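Local coordinates for protein NADPH Quinone Oxidoreductase (Streptococcus mutans, PDB 4F8Y) that probably catalyses the two-electron reduction of quinones such as menadione by NADPH, using a bound FAD cofactor, at residues T13-E18 against T161-I166; W123-H128 against H179-I184. One frame throughout, in Å; residues are numbered along the deposited sequence.

In the fold
Both contacts belong to a flavodoxin-like fold and touch FAD, with centres about 8 Å apart. Contact 1 joins the start of helix 15-26 to the end of strand 155-163 and the turn after it. Contact 2 packs helix 171-186 on strand 120-127. The two strands are parallel neighbours: Thr161 N lies 2.8 Å from Ile124 O, and Thr161 OG1 2.7 Å from Trp123 NE1, both probable hydrogen bonds. Contact 1 lies mainly at the pyrophosphate and adenine and also touches the end of the ribityl chain. Contact 2 meets the ribityl chain and flavin only at the C-terminal end of its strand segment. The side chain of Ile166 is about 8 Å from the bound menadione.

Contact 1 (T13-E18 against T161-I166); sequences TSFNAE and TELTSI. With FAD (flavin-adenine dinucleotide), chain E.
Phe15 meets Ile166 and Leu163 through one corner of its ring. The tight point is Ile166 CD1, which approaches Phe15 CE2 to 3.7 Å, coming in obliquely. Leu163 CD1 is the looser partner at the ring edge, 4.2 Å from Phe15 CE2. With CG anti to the backbone N (chi1 -173°), the ring points across to the 161-166 segment and lies between it and the adenine. The far side of the ring belongs to the cofactor: Phe15 CD1 is 3.6 Å from FAD C4A, and N7A of the adenine lies at the edge of the ring. Ile166 also packs on the ligand, CG2 lying 3.7 Å from FAD C5'.

Arg174 and Leu178 of helix 171-186 also touch Phe15 in this buried apolar cluster. Away from Phe15 the contact opens out, toward exposed Thr13 and toward the partly exposed turn at Thr164 and Ser165.

Beside the cluster, the first turn of helix 15-26 grips the pyrophosphate. Phe15 N donates to FAD O2A. Asn16 holds FAD O1P twice, from its backbone N at 2.8 Å and from ND2 at 2.9 Å. ND2 is also hydrogen-bonded to Thr127 OG1. Ser14 caps the helix, its OG accepting from Ala17 N at 3.1 Å. The N-terminal end of the helix, with its partial positive charge, probably stabilises the phosphate negative charge. Farther along, Glu18 CG packs against FAD N6A at 3.3 Å. Phosphates held at the N-terminus of the helix that follows the first strand are characteristic of the flavodoxin-like fold.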
ATOM      1  N   THR A  13     -18.019 -12.412  -4.649  1.00 18.85           N
ATOM      2  CA  THR A  13     -18.056 -13.342  -5.782  1.00 18.81           C
ATOM      3  C   THR A  13     -16.839 -13.196  -6.721  1.00 18.76           C
ATOM      4  O   THR A  13     -16.865 -13.637  -7.873  1.00 17.24           O
ATOM      5  CB  THR A  13     -19.418 -13.280  -6.546  1.00 17.31           C
ATOM      6  OG1 THR A  13     -19.623 -11.980  -7.116  1.00 18.58           O
ATOM      7  CG2 THR A  13     -20.562 -13.583  -5.596  1.00 16.95           C
ATOM      8  N   SER A  14     -15.767 -12.597  -6.202  1.00 16.26           N
ATOM      9  CA  SER A  14     -14.540 -12.398  -6.966  1.00 15.85           C
ATOM     10  C   SER A  14     -13.748 -13.696  -7.106  1.00 15.48           C
ATOM     11  O   SER A  14     -14.000 -14.672  -6.394  1.00 15.79           O
ATOM     12  CB  SER A  14     -13.658 -11.337  -6.301  1.00 15.44           C
ATOM     13  OG  SER A  14     -13.264 -11.746  -4.998  1.00 16.18           O
ATOM     14  N   PHE A  15     -12.796 -13.702  -8.033  1.00 14.38           N
ATOM     15  CA  PHE A  15     -11.880 -14.818  -8.170  1.00 14.88           C
ATOM     16  C   PHE A  15     -11.120 -14.997  -6.857  1.00 16.39           C
ATOM     17  O   PHE A  15     -10.937 -16.122  -6.389  1.00 15.52           O
ATOM     18  CB  PHE A  15     -10.912 -14.580  -9.329  1.00 16.25           C
ATOM     19  CG  PHE A  15     -10.029 -15.759  -9.638  1.00 17.11           C
ATOM     20  CD1 PHE A  15     -10.565 -16.933 -10.142  1.00 16.75           C
ATOM     21  CD2 PHE A  15      -8.657 -15.689  -9.428  1.00 17.72           C
ATOM     22  CE1 PHE A  15      -9.757 -18.006 -10.420  1.00 16.62           C
ATOM     23  CE2 PHE A  15      -7.842 -16.765  -9.713  1.00 15.54           C
ATOM     24  CZ  PHE A  15      -8.395 -17.923 -10.204  1.00 16.13           C
ATOM     25  N   ASN A  16     -10.700 -13.882  -6.258  1.00 16.36           N
ATOM     26  CA  ASN A  16      -9.996 -13.920  -4.972  1.00 16.05           C
ATOM     27  C   ASN A  16     -10.799 -14.644  -3.907  1.00 13.96           C
ATOM     28  O   ASN A  16     -10.244 -15.393  -3.108  1.00 14.06           O
ATOM     29  CB  ASN A  16      -9.624 -12.516  -4.492  1.00 14.28           C
ATOM     30  CG  ASN A  16      -8.249 -12.089  -4.960  1.00 13.18           C
ATOM     31  OD1 ASN A  16      -7.299 -12.071  -4.183  1.00 12.59           O
ATOM     32  ND2 ASN A  16      -8.130 -11.774  -6.237  1.00 11.83           N
ATOM     33  N   ALA A  17     -12.108 -14.410  -3.900  1.00 15.09           N
ATOM     34  CA  ALA A  17     -13.021 -15.135  -3.012  1.00 16.99           C
ATOM     35  C   ALA A  17     -12.973 -16.649  -3.260  1.00 15.95           C
ATOM     36  O   ALA A  17     -13.104 -17.446  -2.326  1.00 13.76           O
ATOM     37  CB  ALA A  17     -14.445 -14.617  -3.174  1.00 15.98           C
ATOM     38  N   GLU A  18     -12.791 -17.037  -4.521  1.00 16.14           N
ATOM     39  CA  GLU A  18     -12.669 -18.447  -4.879  1.00 16.02           C
ATOM     40  C   GLU A  18     -11.338 -19.033  -4.385  1.00 16.14           C
ATOM     41  O   GLU A  18     -11.279 -20.194  -3.971  1.00 16.29           O
ATOM     42  CB  GLU A  18     -12.824 -18.641  -6.393  1.00 15.94           C
ATOM     43  CG  GLU A  18     -12.747 -20.093  -6.838  1.00 18.59           C
ATOM     44  CD  GLU A  18     -13.832 -20.950  -6.228  1.00 18.84           C
ATOM     45  OE1 GLU A  18     -14.947 -20.430  -6.021  1.00 22.50           O
ATOM     46  OE2 GLU A  18     -13.578 -22.145  -5.961  1.00 19.44           O
ATOM     47  N   THR A 161       3.308 -16.641  -3.938  1.00 17.53           N
ATOM     48  CA  THR A 161       2.625 -17.337  -5.012  1.00 16.51           C
ATOM     49  C   THR A 161       1.856 -16.337  -5.876  1.00 16.47           C
ATOM     50  O   THR A 161       0.838 -15.777  -5.455  1.00 16.09           O
ATOM     51  CB  THR A 161       1.677 -18.427  -4.447  1.00 17.68           C
ATOM     52  OG1 THR A 161       2.455 -19.458  -3.827  1.00 16.83           O
ATOM     53  CG2 THR A 161       0.813 -19.045  -5.553  1.00 18.47           C
ATOM     54  N   GLU A 162       2.359 -16.118  -7.089  1.00 17.54           N
ATOM     55  CA  GLU A 162       1.793 -15.134  -8.005  1.00 17.78           C
ATOM     56  C   GLU A 162       0.990 -15.803  -9.120  1.00 17.87           C
ATOM     57  O   GLU A 162       1.524 -16.606  -9.882  1.00 17.21           O
ATOM     58  CB  GLU A 162       2.909 -14.272  -8.598  1.00 15.62           C
ATOM     59  CG  GLU A 162       3.985 -13.954  -7.588  1.00 17.67           C
ATOM     60  CD  GLU A 162       5.185 -13.276  -8.193  1.00 17.73           C
ATOM     61  OE1 GLU A 162       5.027 -12.152  -8.712  1.00 24.01           O
ATOM     62  OE2 GLU A 162       6.293 -13.852  -8.128  1.00 21.82           O
ATOM     63  N   LEU A 163      -0.295 -15.470  -9.195  1.00 17.14           N
ATOM     64  CA  LEU A 163      -1.162 -15.933 -10.269  1.00 17.85           C
ATOM     65  C   LEU A 163      -1.260 -14.815 -11.308  1.00 18.09           C
ATOM     66  O   LEU A 163      -2.014 -13.847 -11.138  1.00 18.76           O
ATOM     67  CB  LEU A 163      -2.546 -16.324  -9.724  1.00 18.89           C
ATOM     68  CG  LEU A 163      -2.587 -17.225  -8.475  1.00 16.99           C
ATOM     69  CD1 LEU A 163      -4.003 -17.699  -8.167  1.00 16.38           C
ATOM     70  CD2 LEU A 163      -1.642 -18.406  -8.611  1.00 19.37           C
ATOM     71  N   THR A 164      -0.477 -14.960 -12.375  1.00 18.11           N
ATOM     72  CA  THR A 164      -0.242 -13.888 -13.340  1.00 19.47           C
ATOM     73  C   THR A 164      -1.214 -13.923 -14.532  1.00 19.59           C
ATOM     74  O   THR A 164      -1.998 -14.869 -14.681  1.00 19.73           O
ATOM     75  CB  THR A 164       1.230 -13.903 -13.827  1.00 16.97           C
ATOM     76  OG1 THR A 164       1.474 -15.082 -14.599  1.00 17.79           O
ATOM     77  CG2 THR A 164       2.188 -13.885 -12.640  1.00 14.54           C
ATOM     78  N   SER A 165      -1.156 -12.885 -15.368  1.00 19.12           N
ATOM     79  CA  SER A 165      -2.060 -12.735 -16.513  1.00 19.86           C
ATOM     80  C   SER A 165      -3.415 -13.326 -16.159  1.00 22.54           C
ATOM     81  O   SER A 165      -3.969 -14.139 -16.906  1.00 22.91           O
ATOM     82  CB  SER A 165      -1.481 -13.419 -17.754  1.00 18.44           C
ATOM     83  OG  SER A 165      -0.146 -13.011 -17.974  1.00 17.46           O
ATOM     84  N   ILE A 166      -3.934 -12.905 -15.006  1.00 21.38           N
ATOM     85  CA  ILE A 166      -5.042 -13.590 -14.357  1.00 19.85           C
ATOM     86  C   ILE A 166      -6.344 -13.377 -15.108  1.00 21.96           C
ATOM     87  O   ILE A 166      -7.193 -14.271 -15.161  1.00 22.93           O
ATOM     88  CB  ILE A 166      -5.183 -13.178 -12.862  1.00 17.99           C
ATOM     89  CG1 ILE A 166      -5.940 -14.253 -12.083  1.00 19.52           C
ATOM     90  CG2 ILE A 166      -5.857 -11.818 -12.717  1.00 16.83           C
ATOM     91  CD1 ILE A 166      -5.426 -15.645 -12.325  1.00 16.77           C
TER
HETATM   92  PA  FAD E 201     -12.394 -10.873 -10.843  1.00 16.96           P
HETATM   93  O1A FAD E 201     -12.747  -9.526 -11.719  1.00 21.09           O
HETATM   94  O2A FAD E 201     -13.305 -10.979  -9.706  1.00 17.98           O
HETATM   95  O5B FAD E 201     -12.502 -12.200 -11.788  1.00 23.89           O
HETATM   96  C5B FAD E 201     -11.559 -12.369 -12.812  1.00 24.47           C
HETATM   97  C4B FAD E 201     -11.903 -13.500 -13.766  1.00 23.72           C
HETATM   98  O4B FAD E 201     -11.983 -14.843 -13.181  1.00 22.02           O
HETATM   99  C3B FAD E 201     -13.298 -13.375 -14.504  1.00 24.43           C
HETATM  100  O3B FAD E 201     -13.346 -13.472 -15.898  1.00 28.63           O
HETATM  101  C2B FAD E 201     -14.195 -14.270 -13.672  1.00 24.44           C
HETATM  102  O2B FAD E 201     -15.479 -14.545 -14.162  1.00 29.53           O
HETATM  103  C1B FAD E 201     -13.251 -15.380 -13.423  1.00 23.76           C
HETATM  104  N9A FAD E 201     -13.639 -16.321 -12.376  1.00 22.60           N
HETATM  105  C8A FAD E 201     -14.307 -16.065 -11.247  1.00 22.03           C
HETATM  106  N7A FAD E 201     -14.429 -17.251 -10.544  1.00 21.59           N
HETATM  107  C5A FAD E 201     -13.813 -18.241 -11.274  1.00 22.01           C
HETATM  108  C6A FAD E 201     -13.641 -19.585 -11.050  1.00 24.26           C
HETATM  109  N6A FAD E 201     -14.170 -20.194  -9.840  1.00 22.91           N
HETATM  110  N1A FAD E 201     -12.992 -20.338 -11.947  1.00 25.32           N
HETATM  111  C2A FAD E 201     -12.501 -19.780 -13.082  1.00 22.30           C
HETATM  112  N3A FAD E 201     -12.675 -18.448 -13.300  1.00 23.75           N
HETATM  113  C4A FAD E 201     -13.326 -17.689 -12.397  1.00 21.62           C
HETATM  114  N1  FAD E 201      -3.036  -5.706 -12.246  1.00 18.32           N
HETATM  115  C2  FAD E 201      -1.690  -5.468 -12.948  1.00 19.09           C
HETATM  116  O2  FAD E 201      -0.985  -6.610 -13.307  1.00 20.35           O
HETATM  117  N3  FAD E 201      -0.841  -4.422 -12.177  1.00 20.98           N
HETATM  118  C4  FAD E 201      -1.503  -3.127 -11.536  1.00 17.89           C
HETATM  119  O4  FAD E 201      -0.725  -2.544 -10.544  1.00 17.79           O
HETATM  120  C4X FAD E 201      -2.966  -3.337 -11.088  1.00 18.53           C
HETATM  121  N5  FAD E 201      -3.728  -2.277 -10.436  1.00 15.72           N
HETATM  122  C5X FAD E 201      -5.160  -2.383 -10.231  1.00 18.10           C
HETATM  123  C6  FAD E 201      -5.792  -1.343  -9.505  1.00 17.20           C
HETATM  124  C7  FAD E 201      -7.138  -1.406  -9.279  1.00 17.16           C
HETATM  125  C7M FAD E 201      -7.822  -0.296  -8.486  1.00 15.51           C
HETATM  126  C8  FAD E 201      -7.853  -2.453  -9.749  1.00 18.19           C
HETATM  127  C8M FAD E 201      -9.355  -2.529  -9.495  1.00 18.61           C
HETATM  128  C9  FAD E 201      -7.237  -3.455 -10.452  1.00 18.25           C
HETATM  129  C9A FAD E 201      -5.848  -3.397 -10.692  1.00 19.01           C
HETATM  130  N10 FAD E 201      -5.226  -4.475 -11.427  1.00 17.52           N
HETATM  131  C10 FAD E 201      -3.782  -4.504 -11.693  1.00 17.92           C
HETATM  132  C1' FAD E 201      -5.990  -5.657 -11.763  1.00 19.69           C
HETATM  133  C2' FAD E 201      -6.147  -6.712 -10.668  1.00 18.50           C
HETATM  134  O2' FAD E 201      -4.955  -7.189 -10.094  1.00 13.93           O
HETATM  135  C3' FAD E 201      -7.120  -7.801 -11.069  1.00 17.69           C
HETATM  136  O3' FAD E 201      -8.379  -7.313 -11.431  1.00 17.56           O
HETATM  137  C4' FAD E 201      -7.204  -8.862  -9.989  1.00 16.96           C
HETATM  138  O4' FAD E 201      -5.970  -9.273  -9.492  1.00 16.77           O
HETATM  139  C5' FAD E 201      -8.061 -10.045 -10.375  1.00 18.05           C
HETATM  140  O5' FAD E 201      -8.559 -10.714  -9.266  1.00 18.41           O
HETATM  141  P   FAD E 201     -10.147 -10.459  -8.953  1.00 18.57           P
HETATM  142  O1P FAD E 201     -10.597 -11.438  -7.709  1.00 15.67           O
HETATM  143  O2P FAD E 201     -10.372  -9.048  -8.646  1.00 17.02           O
HETATM  144  O3P FAD E 201     -10.806 -10.828 -10.420  1.00 21.61           O

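Contact 2 (W123-H128 against H179-I184); sequences WIITTH and HKVAQI. With FAD (flavin-adenine dinucleotide), chain E.
Trp123 is sandwiched between two isoleucines, one from its own strand and one from the helix. Ile125 CG1 lies over the centre of one ring face. On the opposite face sits Ile184 CG2, 3.9 Å from the centroid of the six-membered ring and 27° off the ring normal. This is a CH-pi contact, shifted toward the rim, where Ile184 CG2 comes within 3.5 Å of Trp123 CZ2. A chi1 of -176° swings the indole off the strand toward the helix. Ile184 turns CG2, anti to its own N, onto the ring.

The indole edge reaches the helix backbone as well. Trp123 CH2 lies 3.7 Å from Val181 O, near the ring plane. That carbonyl is hydrogen-bonded to Thr185 OG1 one turn on. The indole NE1 is satisfied by Thr161 OG1 on the neighbouring strand. Val181 joins the apolar layer through both methyls, CG1 beside Trp123 CH2 and CG2 at 4.3 Å from Ile125 CG2. Val23 of helix 15-26 touches both Ile125 and Val181, so two helices meet over this strand.

The strand end turns to the cofactor. Thr127 OG1 shares a 2.8 Å hydrogen bond with FAD O4', on the ribityl chain. His128 CB lies 3.3 Å from FAD O2. The His128 ring is held by ND1, which bonds to Thr130 N, and by an edge-to-face contact with Tyr141.

Strand 123-127 and helix 179-184 run antiparallel at 176°, and the axes of these short segments approach to 11.7 Å. An apolar helix layer against a parallel sheet, with cofactor at the strand C-terminal ends, is the alpha/beta build of the flavodoxin-like fold.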
ATOM      1  N   TRP A 123       2.359 -17.225   3.773  1.00 12.34           N
ATOM      2  CA  TRP A 123       2.144 -17.518   2.372  1.00 12.86           C
ATOM      3  C   TRP A 123       1.393 -16.321   1.831  1.00 14.06           C
ATOM      4  O   TRP A 123       0.399 -15.893   2.414  1.00 14.08           O
ATOM      5  CB  TRP A 123       1.308 -18.792   2.233  1.00 14.14           C
ATOM      6  CG  TRP A 123       1.075 -19.277   0.828  1.00 13.79           C
ATOM      7  CD1 TRP A 123       1.816 -18.992  -0.283  1.00 14.61           C
ATOM      8  CD2 TRP A 123       0.046 -20.178   0.403  1.00 15.45           C
ATOM      9  NE1 TRP A 123       1.292 -19.641  -1.380  1.00 13.95           N
ATOM     10  CE2 TRP A 123       0.208 -20.378  -0.981  1.00 15.03           C
ATOM     11  CE3 TRP A 123      -1.005 -20.832   1.062  1.00 16.08           C
ATOM     12  CZ2 TRP A 123      -0.638 -21.207  -1.717  1.00 16.52           C
ATOM     13  CZ3 TRP A 123      -1.843 -21.643   0.333  1.00 14.09           C
ATOM     14  CH2 TRP A 123      -1.655 -21.826  -1.042  1.00 14.69           C
ATOM     15  N   ILE A 124       1.895 -15.749   0.745  1.00 13.66           N
ATOM     16  CA  ILE A 124       1.223 -14.637   0.099  1.00 13.56           C
ATOM     17  C   ILE A 124       0.693 -15.125  -1.243  1.00 13.92           C
ATOM     18  O   ILE A 124       1.453 -15.640  -2.069  1.00 15.10           O
ATOM     19  CB  ILE A 124       2.169 -13.444  -0.115  1.00 11.55           C
ATOM     20  CG1 ILE A 124       2.658 -12.900   1.228  1.00 11.35           C
ATOM     21  CG2 ILE A 124       1.477 -12.369  -0.934  1.00 13.00           C
ATOM     22  CD1 ILE A 124       3.913 -12.075   1.132  1.00 11.54           C
ATOM     23  N   ILE A 125      -0.616 -14.996  -1.440  1.00 14.58           N
ATOM     24  CA  ILE A 125      -1.230 -15.348  -2.717  1.00 16.19           C
ATOM     25  C   ILE A 125      -1.736 -14.099  -3.442  1.00 13.11           C
ATOM     26  O   ILE A 125      -2.652 -13.424  -2.974  1.00 11.82           O
ATOM     27  CB  ILE A 125      -2.364 -16.393  -2.572  1.00 15.42           C
ATOM     28  CG1 ILE A 125      -1.906 -17.569  -1.711  1.00 13.99           C
ATOM     29  CG2 ILE A 125      -2.783 -16.903  -3.945  1.00 14.14           C
ATOM     30  CD1 ILE A 125      -3.041 -18.435  -1.216  1.00 14.43           C
ATOM     31  N   THR A 126      -1.118 -13.807  -4.581  1.00 13.85           N
ATOM     32  CA  THR A 126      -1.433 -12.611  -5.346  1.00 16.67           C
ATOM     33  C   THR A 126      -2.094 -12.944  -6.684  1.00 17.02           C
ATOM     34  O   THR A 126      -1.858 -14.005  -7.267  1.00 16.24           O
ATOM     35  CB  THR A 126      -0.166 -11.751  -5.627  1.00 17.32           C
ATOM     36  OG1 THR A 126       0.975 -12.603  -5.756  1.00 19.65           O
ATOM     37  CG2 THR A 126       0.095 -10.776  -4.507  1.00 17.00           C
ATOM     38  N   THR A 127      -2.927 -12.022  -7.151  1.00 17.70           N
ATOM     39  CA  THR A 127      -3.473 -12.061  -8.499  1.00 16.17           C
ATOM     40  C   THR A 127      -3.149 -10.729  -9.204  1.00 16.22           C
ATOM     41  O   THR A 127      -3.120  -9.679  -8.573  1.00 15.96           O
ATOM     42  CB  THR A 127      -5.002 -12.343  -8.479  1.00 14.75           C
ATOM     43  OG1 THR A 127      -5.684 -11.349  -7.701  1.00 13.03           O
ATOM     44  CG2 THR A 127      -5.275 -13.706  -7.876  1.00 14.78           C
ATOM     45  N   HIS A 128      -2.876 -10.778 -10.504  1.00 17.76           N
ATOM     46  CA  HIS A 128      -2.686  -9.558 -11.296  1.00 16.42           C
ATOM     47  C   HIS A 128      -2.661  -9.859 -12.804  1.00 17.44           C
ATOM     48  O   HIS A 128      -2.704 -11.019 -13.207  1.00 17.77           O
ATOM     49  CB  HIS A 128      -1.430  -8.796 -10.860  1.00 14.69           C
ATOM     50  CG  HIS A 128      -0.164  -9.586 -10.993  1.00 16.28           C
ATOM     51  ND1 HIS A 128       0.503  -9.730 -12.192  1.00 14.68           N
ATOM     52  CD2 HIS A 128       0.560 -10.269 -10.076  1.00 15.18           C
ATOM     53  CE1 HIS A 128       1.579 -10.474 -12.007  1.00 15.58           C
ATOM     54  NE2 HIS A 128       1.639 -10.813 -10.732  1.00 15.63           N
ATOM     55  N   HIS A 179      -6.407 -25.249  -8.850  1.00 19.32           N
ATOM     56  CA  HIS A 179      -5.868 -26.563  -8.493  1.00 20.28           C
ATOM     57  C   HIS A 179      -4.480 -26.453  -7.857  1.00 19.23           C
ATOM     58  O   HIS A 179      -4.169 -27.165  -6.892  1.00 17.99           O
ATOM     59  CB  HIS A 179      -5.803 -27.486  -9.719  1.00 22.00           C
ATOM     60  CG  HIS A 179      -7.116 -27.665 -10.415  1.00 20.05           C
ATOM     61  ND1 HIS A 179      -8.316 -27.297  -9.846  1.00 21.89           N
ATOM     62  CD2 HIS A 179      -7.418 -28.199 -11.622  1.00 24.26           C
ATOM     63  CE1 HIS A 179      -9.302 -27.585 -10.678  1.00 23.82           C
ATOM     64  NE2 HIS A 179      -8.783 -28.133 -11.763  1.00 24.77           N
ATOM     65  N   LYS A 180      -3.652 -25.567  -8.412  1.00 17.48           N
ATOM     66  CA  LYS A 180      -2.322 -25.297  -7.861  1.00 18.83           C
ATOM     67  C   LYS A 180      -2.385 -24.736  -6.419  1.00 17.85           C
ATOM     68  O   LYS A 180      -1.628 -25.167  -5.546  1.00 16.73           O
ATOM     69  CB  LYS A 180      -1.526 -24.372  -8.793  1.00 19.86           C
ATOM     70  CG  LYS A 180      -0.039 -24.238  -8.434  1.00 22.28           C
ATOM     71  CD  LYS A 180       0.744 -23.362  -9.431  1.00 27.52           C
ATOM     72  CE  LYS A 180       0.547 -21.871  -9.187  1.00 28.09           C
ATOM     73  NZ  LYS A 180       1.541 -21.006  -9.910  1.00 27.57           N
ATOM     74  N   VAL A 181      -3.286 -23.782  -6.179  1.00 17.34           N
ATOM     75  CA  VAL A 181      -3.535 -23.263  -4.826  1.00 17.83           C
ATOM     76  C   VAL A 181      -3.981 -24.383  -3.873  1.00 16.82           C
ATOM     77  O   VAL A 181      -3.441 -24.536  -2.776  1.00 16.61           O
ATOM     78  CB  VAL A 181      -4.608 -22.129  -4.812  1.00 15.67           C
ATOM     79  CG1 VAL A 181      -5.150 -21.920  -3.407  1.00 15.05           C
ATOM     80  CG2 VAL A 181      -4.039 -20.825  -5.339  1.00 17.56           C
ATOM     81  N   ALA A 182      -4.967 -25.165  -4.299  1.00 16.20           N
ATOM     82  CA  ALA A 182      -5.464 -26.270  -3.488  1.00 16.80           C
ATOM     83  C   ALA A 182      -4.348 -27.254  -3.114  1.00 15.62           C
ATOM     84  O   ALA A 182      -4.243 -27.689  -1.964  1.00 14.41           O
ATOM     85  CB  ALA A 182      -6.604 -26.986  -4.211  1.00 16.34           C
ATOM     86  N   GLN A 183      -3.507 -27.600  -4.082  1.00 15.76           N
ATOM     87  CA  GLN A 183      -2.438 -28.557  -3.814  1.00 18.04           C
ATOM     88  C   GLN A 183      -1.343 -28.021  -2.880  1.00 16.95           C
ATOM     89  O   GLN A 183      -0.842 -28.755  -2.031  1.00 17.85           O
ATOM     90  CB  GLN A 183      -1.853 -29.102  -5.115  1.00 18.57           C
ATOM     91  CG  GLN A 183      -2.858 -29.929  -5.896  1.00 20.64           C
ATOM     92  CD  GLN A 183      -2.212 -30.785  -6.962  1.00 28.83           C
ATOM     93  OE1 GLN A 183      -1.293 -31.568  -6.683  1.00 28.33           O
ATOM     94  NE2 GLN A 183      -2.696 -30.651  -8.196  1.00 28.71           N
ATOM     95  N   ILE A 184      -0.969 -26.754  -3.025  1.00 17.34           N
ATOM     96  CA  ILE A 184      -0.010 -26.168  -2.092  1.00 15.34           C
ATOM     97  C   ILE A 184      -0.605 -26.172  -0.687  1.00 14.68           C
ATOM     98  O   ILE A 184       0.070 -26.516   0.283  1.00 14.16           O
ATOM     99  CB  ILE A 184       0.380 -24.730  -2.487  1.00 16.14           C
ATOM    100  CG1 ILE A 184       1.096 -24.733  -3.838  1.00 15.90           C
ATOM    101  CG2 ILE A 184       1.255 -24.098  -1.407  1.00 16.02           C
ATOM    102  CD1 ILE A 184       1.251 -23.369  -4.440  1.00 16.51           C
TER
HETATM  103  PA  FAD E 201     -12.394 -10.873 -10.843  1.00 16.96           P
HETATM  104  O1A FAD E 201     -12.747  -9.526 -11.719  1.00 21.09           O
HETATM  105  O2A FAD E 201     -13.305 -10.979  -9.706  1.00 17.98           O
HETATM  106  O5B FAD E 201     -12.502 -12.200 -11.788  1.00 23.89           O
HETATM  107  C5B FAD E 201     -11.559 -12.369 -12.812  1.00 24.47           C
HETATM  108  C4B FAD E 201     -11.903 -13.500 -13.766  1.00 23.72           C
HETATM  109  O4B FAD E 201     -11.983 -14.843 -13.181  1.00 22.02           O
HETATM  110  C3B FAD E 201     -13.298 -13.375 -14.504  1.00 24.43           C
HETATM  111  O3B FAD E 201     -13.346 -13.472 -15.898  1.00 28.63           O
HETATM  112  C2B FAD E 201     -14.195 -14.270 -13.672  1.00 24.44           C
HETATM  113  O2B FAD E 201     -15.479 -14.545 -14.162  1.00 29.53           O
HETATM  114  C1B FAD E 201     -13.251 -15.380 -13.423  1.00 23.76           C
HETATM  115  N9A FAD E 201     -13.639 -16.321 -12.376  1.00 22.60           N
HETATM  116  C8A FAD E 201     -14.307 -16.065 -11.247  1.00 22.03           C
HETATM  117  N7A FAD E 201     -14.429 -17.251 -10.544  1.00 21.59           N
HETATM  118  C5A FAD E 201     -13.813 -18.241 -11.274  1.00 22.01           C
HETATM  119  C6A FAD E 201     -13.641 -19.585 -11.050  1.00 24.26           C
HETATM  120  N6A FAD E 201     -14.170 -20.194  -9.840  1.00 22.91           N
HETATM  121  N1A FAD E 201     -12.992 -20.338 -11.947  1.00 25.32           N
HETATM  122  C2A FAD E 201     -12.501 -19.780 -13.082  1.00 22.30           C
HETATM  123  N3A FAD E 201     -12.675 -18.448 -13.300  1.00 23.75           N
HETATM  124  C4A FAD E 201     -13.326 -17.689 -12.397  1.00 21.62           C
HETATM  125  N1  FAD E 201      -3.036  -5.706 -12.246  1.00 18.32           N
HETATM  126  C2  FAD E 201      -1.690  -5.468 -12.948  1.00 19.09           C
HETATM  127  O2  FAD E 201      -0.985  -6.610 -13.307  1.00 20.35           O
HETATM  128  N3  FAD E 201      -0.841  -4.422 -12.177  1.00 20.98           N
HETATM  129  C4  FAD E 201      -1.503  -3.127 -11.536  1.00 17.89           C
HETATM  130  O4  FAD E 201      -0.725  -2.544 -10.544  1.00 17.79           O
HETATM  131  C4X FAD E 201      -2.966  -3.337 -11.088  1.00 18.53           C
HETATM  132  N5  FAD E 201      -3.728  -2.277 -10.436  1.00 15.72           N
HETATM  133  C5X FAD E 201      -5.160  -2.383 -10.231  1.00 18.10           C
HETATM  134  C6  FAD E 201      -5.792  -1.343  -9.505  1.00 17.20           C
HETATM  135  C7  FAD E 201      -7.138  -1.406  -9.279  1.00 17.16           C
HETATM  136  C7M FAD E 201      -7.822  -0.296  -8.486  1.00 15.51           C
HETATM  137  C8  FAD E 201      -7.853  -2.453  -9.749  1.00 18.19           C
HETATM  138  C8M FAD E 201      -9.355  -2.529  -9.495  1.00 18.61           C
HETATM  139  C9  FAD E 201      -7.237  -3.455 -10.452  1.00 18.25           C
HETATM  140  C9A FAD E 201      -5.848  -3.397 -10.692  1.00 19.01           C
HETATM  141  N10 FAD E 201      -5.226  -4.475 -11.427  1.00 17.52           N
HETATM  142  C10 FAD E 201      -3.782  -4.504 -11.693  1.00 17.92           C
HETATM  143  C1' FAD E 201      -5.990  -5.657 -11.763  1.00 19.69           C
HETATM  144  C2' FAD E 201      -6.147  -6.712 -10.668  1.00 18.50           C
HETATM  145  O2' FAD E 201      -4.955  -7.189 -10.094  1.00 13.93           O
HETATM  146  C3' FAD E 201      -7.120  -7.801 -11.069  1.00 17.69           C
HETATM  147  O3' FAD E 201      -8.379  -7.313 -11.431  1.00 17.56           O
HETATM  148  C4' FAD E 201      -7.204  -8.862  -9.989  1.00 16.96           C
HETATM  149  O4' FAD E 201      -5.970  -9.273  -9.492  1.00 16.77           O
HETATM  150  C5' FAD E 201      -8.061 -10.045 -10.375  1.00 18.05           C
HETATM  151  O5' FAD E 201      -8.559 -10.714  -9.266  1.00 18.41           O
HETATM  152  P   FAD E 201     -10.147 -10.459  -8.953  1.00 18.57           P
HETATM  153  O1P FAD E 201     -10.597 -11.438  -7.709  1.00 15.67           O
HETATM  154  O2P FAD E 201     -10.372  -9.048  -8.646  1.00 17.02           O
HETATM  155  O3P FAD E 201     -10.806 -10.828 -10.420  1.00 21.61           O